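Local structure of periplasmic binding protein (4MO9) at residues D117-P122 / I142-I147; S193-P198 / T333-E338. The protein probably captures a solute, perhaps an iron-siderophore complex, and delivers it to a membrane transporter, as TroA-like periplasmic binding proteins do. One frame throughout, in Å; residues are numbered along the deposited sequence.

Interaction 1 (D117-P122 / I142-I147); sequences DVIFIP and IQTIYI
The Y146 ring turns its edge to I121: CD1 lies 3.4 Å from I121 O, which sits near the ring plane, while CB and CG2 of I121 also meet CD1 and CE1. One face of the same ring takes T144 CG2 from its own strand, 3.6 Å above the plane and displaced toward the rim. The pair exemplifies a beta-alpha-beta crossover: strands 118-122 and 143-147 are parallel neighbours, the second of them outermost in a four-stranded parallel sheet, and the chain between them forms helices 123-132 and 134-139.

On the opposite side of the sheet from Y146, F120 and I145 lie side by side and point the same way. CD1 of the F120 ring is 3.7 Å from I145 CB, an oblique approach, and I147 CG2 meets the same CD1 obliquely. I145 CG1, anti to its carbonyl carbon (chi1 -64°), lies 3.8 Å from V118 CG2. Helix 154-168 covers this side through I164 and A167, and helix 123-132 the other, where E130 bonds Y146 OH and Y129 bonds T144 OG1.

Five N-H...O bonds stitch the backbones, alternating in direction between the strands. I119 N meets Q143 O almost head-on, with a C=O...N angle of 171°, whereas I147 N stands above the carbonyl plane of I121. At the far end P122 CA approaches I147 O at 3.3 Å in a CA-H...O contact.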
loop_
_atom_site.group_PDB
_atom_site.type_symbol
_atom_site.label_atom_id
_atom_site.label_comp_id
_atom_site.label_asym_id
_atom_site.label_seq_id
_atom_site.Cartn_x
_atom_site.Cartn_y
_atom_site.Cartn_z
ATOM N N ASP A 117 1.900 25.272 -0.530
ATOM C CA ASP A 117 1.512 25.646 0.823
ATOM C C ASP A 117 1.755 24.523 1.823
ATOM O O ASP A 117 2.058 24.789 2.989
ATOM C CB ASP A 117 0.077 26.211 0.907
ATOM C CG ASP A 117 -0.941 25.406 0.105
ATOM O OD1 ASP A 117 -0.675 24.224 -0.228
ATOM O OD2 ASP A 117 -2.034 25.963 -0.180
ATOM N N VAL A 118 1.647 23.276 1.375
ATOM C CA VAL A 118 1.894 22.150 2.271
ATOM C C VAL A 118 2.529 20.963 1.548
ATOM O O VAL A 118 2.249 20.703 0.369
ATOM C CB VAL A 118 0.599 21.697 3.000
ATOM C CG1 VAL A 118 -0.346 21.070 2.033
ATOM C CG2 VAL A 118 0.912 20.683 4.091
ATOM N N ILE A 119 3.397 20.249 2.255
ATOM C CA ILE A 119 3.914 18.980 1.762
ATOM C C ILE A 119 3.645 17.929 2.829
ATOM O O ILE A 119 3.937 18.163 4.009
ATOM C CB ILE A 119 5.426 19.087 1.426
ATOM C CG1 ILE A 119 5.992 17.742 0.996
ATOM C CG2 ILE A 119 6.231 19.611 2.602
ATOM C CD1 ILE A 119 7.416 17.872 0.515
ATOM N N PHE A 120 3.042 16.806 2.431
ATOM C CA PHE A 120 2.806 15.685 3.341
ATOM C C PHE A 120 3.964 14.705 3.217
ATOM O O PHE A 120 4.332 14.288 2.103
ATOM C CB PHE A 120 1.482 14.968 3.028
ATOM C CG PHE A 120 0.271 15.859 3.111
ATOM C CD1 PHE A 120 -0.362 16.094 4.336
ATOM C CD2 PHE A 120 -0.232 16.475 1.971
ATOM C CE1 PHE A 120 -1.476 16.927 4.423
ATOM C CE2 PHE A 120 -1.360 17.327 2.054
ATOM C CZ PHE A 120 -1.979 17.548 3.277
ATOM N N ILE A 121 4.541 14.333 4.355
ATOM C CA ILE A 121 5.718 13.464 4.348
ATOM C C ILE A 121 5.478 12.222 5.186
ATOM O O ILE A 121 5.180 12.325 6.374
ATOM C CB ILE A 121 6.951 14.203 4.905
ATOM C CG1 ILE A 121 7.305 15.394 4.011
ATOM C CG2 ILE A 121 8.152 13.238 5.020
ATOM C CD1 ILE A 121 7.949 14.988 2.659
ATOM N N PRO A 122 5.606 11.031 4.581
ATOM C CA PRO A 122 5.497 9.825 5.408
ATOM C C PRO A 122 6.594 9.775 6.477
ATOM O O PRO A 122 7.725 10.235 6.243
ATOM C CB PRO A 122 5.693 8.685 4.389
ATOM C CG PRO A 122 5.192 9.276 3.083
ATOM C CD PRO A 122 5.687 10.719 3.140
ATOM N N ILE A 142 6.699 27.068 3.811
ATOM C CA ILE A 142 5.907 25.899 3.429
ATOM C C ILE A 142 5.698 24.984 4.640
ATOM O O ILE A 142 6.654 24.675 5.361
ATOM C CB ILE A 142 6.600 25.117 2.289
ATOM C CG1 ILE A 142 6.786 26.035 1.071
ATOM C CG2 ILE A 142 5.818 23.866 1.921
ATOM C CD1 ILE A 142 7.928 25.627 0.156
ATOM N N GLN A 143 4.461 24.542 4.859
ATOM C CA GLN A 143 4.155 23.720 6.033
ATOM C C GLN A 143 4.415 22.244 5.782
ATOM O O GLN A 143 4.192 21.749 4.676
ATOM C CB GLN A 143 2.710 23.942 6.491
ATOM C CG GLN A 143 2.395 25.419 6.746
ATOM C CD GLN A 143 3.380 26.053 7.708
ATOM O OE1 GLN A 143 3.546 25.591 8.841
ATOM N NE2 GLN A 143 4.052 27.112 7.258
ATOM N N THR A 144 4.876 21.543 6.815
ATOM C CA THR A 144 5.102 20.100 6.727
ATOM C C THR A 144 4.051 19.388 7.587
ATOM O O THR A 144 3.799 19.798 8.736
ATOM C CB THR A 144 6.499 19.735 7.265
ATOM O OG1 THR A 144 7.513 20.318 6.428
ATOM C CG2 THR A 144 6.682 18.227 7.330
ATOM N N ILE A 145 3.427 18.345 7.039
ATOM C CA ILE A 145 2.485 17.527 7.799
ATOM C C ILE A 145 2.894 16.061 7.697
ATOM O O ILE A 145 2.879 15.479 6.600
ATOM C CB ILE A 145 1.029 17.727 7.304
ATOM C CG1 ILE A 145 0.582 19.177 7.562
ATOM C CG2 ILE A 145 0.083 16.778 8.000
ATOM C CD1 ILE A 145 -0.893 19.434 7.177
ATOM N N TYR A 146 3.278 15.450 8.818
ATOM C CA TYR A 146 3.708 14.032 8.767
ATOM C C TYR A 146 2.518 13.084 8.808
ATOM O O TYR A 146 1.566 13.316 9.551
ATOM C CB TYR A 146 4.679 13.713 9.909
ATOM C CG TYR A 146 5.994 14.448 9.762
ATOM C CD1 TYR A 146 6.773 14.283 8.617
ATOM C CD2 TYR A 146 6.454 15.303 10.752
ATOM C CE1 TYR A 146 7.969 14.958 8.467
ATOM C CE2 TYR A 146 7.652 15.985 10.608
ATOM C CZ TYR A 146 8.402 15.801 9.462
ATOM O OH TYR A 146 9.592 16.474 9.307
ATOM N N ILE A 147 2.576 12.015 8.014
ATOM C CA ILE A 147 1.525 11.006 7.984
ATOM C C ILE A 147 2.212 9.636 8.075
ATOM O O ILE A 147 3.434 9.538 7.908
ATOM C CB ILE A 147 0.700 11.092 6.683
ATOM C CG1 ILE A 147 1.591 10.791 5.470
ATOM C CG2 ILE A 147 0.043 12.480 6.535
ATOM C CD1 ILE A 147 0.816 10.634 4.158
#

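Interaction 2 (S193-P198 / T333-E338); sequences SKINKP and TFYPEE
K197 and E338 meet tip to tip in a salt bridge, NZ donating to OE2 over 3.0 Å on the syn side of the carboxylate and 24° out of its plane. The bend of the E338 chain at chi2 (76°) swings CD away from an extended course. A water accepts from E337 N at 3.0 Å and weakly from K197 NZ; its contact with E338 OE1 is too short to be trusted. E338 O has R191 NH1 as partner, and E338 N gives a weak bond to Y335 O. In this TroA-like fold, where a long helix typically links the two lobes, the contact ties the exit of the long helix 171-194 to the segment that follows helix 324-334. Y335 OH is bonded to G232 O, while K197 O receives a water at 2.9 Å. I195 lays CD1 over one face of the Y335 ring, a CH-pi contact 4.2 Å from the centroid, its CG2 reaches Y335 CE2 at 3.7 Å, and K197 CE comes to the ring edge. An alanine in place of E338 would probably leave the K197 ammonium without its carboxylate mate and open a gap beside I195 where CG had lain.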
loop_
_atom_site.group_PDB
_atom_site.type_symbol
_atom_site.label_atom_id
_atom_site.label_comp_id
_atom_site.label_asym_id
_atom_site.label_seq_id
_atom_site.Cartn_x
_atom_site.Cartn_y
_atom_site.Cartn_z
ATOM N N SER A 193 -8.358 -11.801 17.380
ATOM C CA SER A 193 -7.954 -11.895 18.780
ATOM C C SER A 193 -8.757 -12.934 19.542
ATOM O O SER A 193 -8.314 -13.424 20.589
ATOM C CB SER A 193 -8.069 -10.525 19.479
ATOM O OG SER A 193 -9.415 -10.249 19.862
ATOM N N LYS A 194 -9.940 -13.277 19.034
ATOM C CA LYS A 194 -10.808 -14.230 19.723
ATOM C C LYS A 194 -10.795 -15.635 19.118
ATOM O O LYS A 194 -11.445 -16.548 19.637
ATOM C CB LYS A 194 -12.235 -13.683 19.815
ATOM C CG LYS A 194 -12.385 -12.651 20.920
ATOM C CD LYS A 194 -13.370 -11.552 20.556
ATOM C CE LYS A 194 -13.291 -10.416 21.584
ATOM N NZ LYS A 194 -14.153 -9.254 21.235
ATOM N N ILE A 195 -10.048 -15.801 18.030
ATOM C CA ILE A 195 -9.822 -17.120 17.447
ATOM C C ILE A 195 -8.695 -17.805 18.203
ATOM O O ILE A 195 -7.582 -17.268 18.276
ATOM C CB ILE A 195 -9.472 -17.014 15.947
ATOM C CG1 ILE A 195 -10.671 -16.441 15.188
ATOM C CG2 ILE A 195 -9.071 -18.385 15.370
ATOM C CD1 ILE A 195 -10.403 -16.158 13.708
ATOM N N ASN A 196 -8.988 -18.984 18.761
ATOM C CA ASN A 196 -8.035 -19.749 19.564
ATOM C C ASN A 196 -7.523 -21.028 18.863
ATOM O O ASN A 196 -6.703 -21.761 19.422
ATOM C CB ASN A 196 -8.649 -20.092 20.936
ATOM C CG ASN A 196 -9.011 -18.851 21.744
ATOM O OD1 ASN A 196 -10.002 -18.827 22.494
ATOM N ND2 ASN A 196 -8.209 -17.809 21.584
ATOM N N LYS A 197 -7.996 -21.276 17.639
ATOM C CA LYS A 197 -7.519 -22.403 16.819
ATOM C C LYS A 197 -6.037 -22.250 16.502
ATOM O O LYS A 197 -5.497 -21.142 16.589
ATOM C CB LYS A 197 -8.270 -22.452 15.485
ATOM C CG LYS A 197 -9.686 -22.947 15.571
ATOM C CD LYS A 197 -10.224 -23.321 14.203
ATOM C CE LYS A 197 -9.908 -22.282 13.149
ATOM N NZ LYS A 197 -10.567 -22.599 11.846
ATOM N N PRO A 198 -5.372 -23.347 16.100
ATOM C CA PRO A 198 -3.961 -23.192 15.731
ATOM C C PRO A 198 -3.804 -22.202 14.575
ATOM O O PRO A 198 -4.696 -22.114 13.713
ATOM C CB PRO A 198 -3.565 -24.590 15.274
ATOM C CG PRO A 198 -4.506 -25.506 16.002
ATOM C CD PRO A 198 -5.808 -24.755 16.049
ATOM N N THR A 333 -8.159 -15.423 4.277
ATOM C CA THR A 333 -7.347 -16.496 3.676
ATOM C C THR A 333 -6.919 -17.488 4.753
ATOM O O THR A 333 -7.004 -18.712 4.571
ATOM C CB THR A 333 -6.094 -15.917 2.983
ATOM O OG1 THR A 333 -6.500 -15.117 1.861
ATOM C CG2 THR A 333 -5.148 -17.026 2.504
ATOM N N PHE A 334 -6.465 -16.950 5.883
ATOM C CA PHE A 334 -6.027 -17.775 7.002
ATOM C C PHE A 334 -7.188 -18.467 7.714
ATOM O O PHE A 334 -7.037 -19.592 8.176
ATOM C CB PHE A 334 -5.220 -16.941 8.003
ATOM C CG PHE A 334 -4.042 -16.231 7.389
ATOM C CD1 PHE A 334 -3.357 -16.800 6.329
ATOM C CD2 PHE A 334 -3.629 -14.984 7.863
ATOM C CE1 PHE A 334 -2.278 -16.150 5.748
ATOM C CE2 PHE A 334 -2.549 -14.329 7.284
ATOM C CZ PHE A 334 -1.871 -14.923 6.220
ATOM N N TYR A 335 -8.332 -17.785 7.821
ATOM C CA TYR A 335 -9.486 -18.327 8.554
ATOM C C TYR A 335 -10.806 -18.194 7.778
ATOM O O TYR A 335 -11.675 -17.396 8.160
ATOM C CB TYR A 335 -9.610 -17.615 9.912
ATOM C CG TYR A 335 -8.381 -17.742 10.792
ATOM C CD1 TYR A 335 -7.446 -16.722 10.859
ATOM C CD2 TYR A 335 -8.155 -18.887 11.554
ATOM C CE1 TYR A 335 -6.317 -16.825 11.659
ATOM C CE2 TYR A 335 -7.027 -19.001 12.366
ATOM C CZ TYR A 335 -6.111 -17.966 12.412
ATOM O OH TYR A 335 -4.988 -18.051 13.212
ATOM N N PRO A 336 -10.956 -18.975 6.691
ATOM C CA PRO A 336 -12.057 -18.848 5.724
ATOM C C PRO A 336 -13.456 -18.916 6.336
ATOM O O PRO A 336 -14.317 -18.099 5.986
ATOM C CB PRO A 336 -11.841 -20.049 4.789
ATOM C CG PRO A 336 -10.375 -20.303 4.851
ATOM C CD PRO A 336 -9.966 -19.981 6.269
ATOM N N GLU A 337 -13.683 -19.878 7.226
ATOM C CA GLU A 337 -15.001 -20.078 7.816
ATOM C C GLU A 337 -15.356 -18.997 8.834
ATOM O O GLU A 337 -16.538 -18.751 9.095
ATOM C CB GLU A 337 -15.096 -21.467 8.454
ATOM C CG GLU A 337 -14.866 -22.611 7.474
ATOM C CD GLU A 337 -16.031 -22.811 6.509
ATOM O OE1 GLU A 337 -15.812 -23.420 5.436
ATOM O OE2 GLU A 337 -17.163 -22.374 6.829
ATOM N N GLU A 338 -14.344 -18.346 9.403
ATOM C CA GLU A 338 -14.587 -17.296 10.393
ATOM C C GLU A 338 -14.859 -15.955 9.730
ATOM O O GLU A 338 -15.253 -15.000 10.407
ATOM C CB GLU A 338 -13.401 -17.144 11.357
ATOM C CG GLU A 338 -13.251 -18.260 12.370
ATOM C CD GLU A 338 -12.677 -19.523 11.758
ATOM O OE1 GLU A 338 -12.202 -19.474 10.598
ATOM O OE2 GLU A 338 -12.703 -20.570 12.437
HETATM O O HOH W 1 -11.656 -21.225 8.951
HETATM O O HOH W 2 -5.371 -18.460 15.583
#

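Interactions 1 and 2 show how differently one fold is held together at its two ends. They lie on opposite sides of the chain's centre, with their own centres 39 Å apart and nearest atoms about 24 Å apart, and they follow one another in series along the chain. A structural path does join them: helix 154-168, which packs on the F120 face of interaction 1, is followed by helix 171-194, whose end enters interaction 2. The first is buried and built on backbone bonding; the second is a surface contact with a charged pair. Interaction 1 lies near the ligand: the P122 side chain is about 8 Å from trimethylamine oxide, in the pocket of W45, A48, S73 and R78.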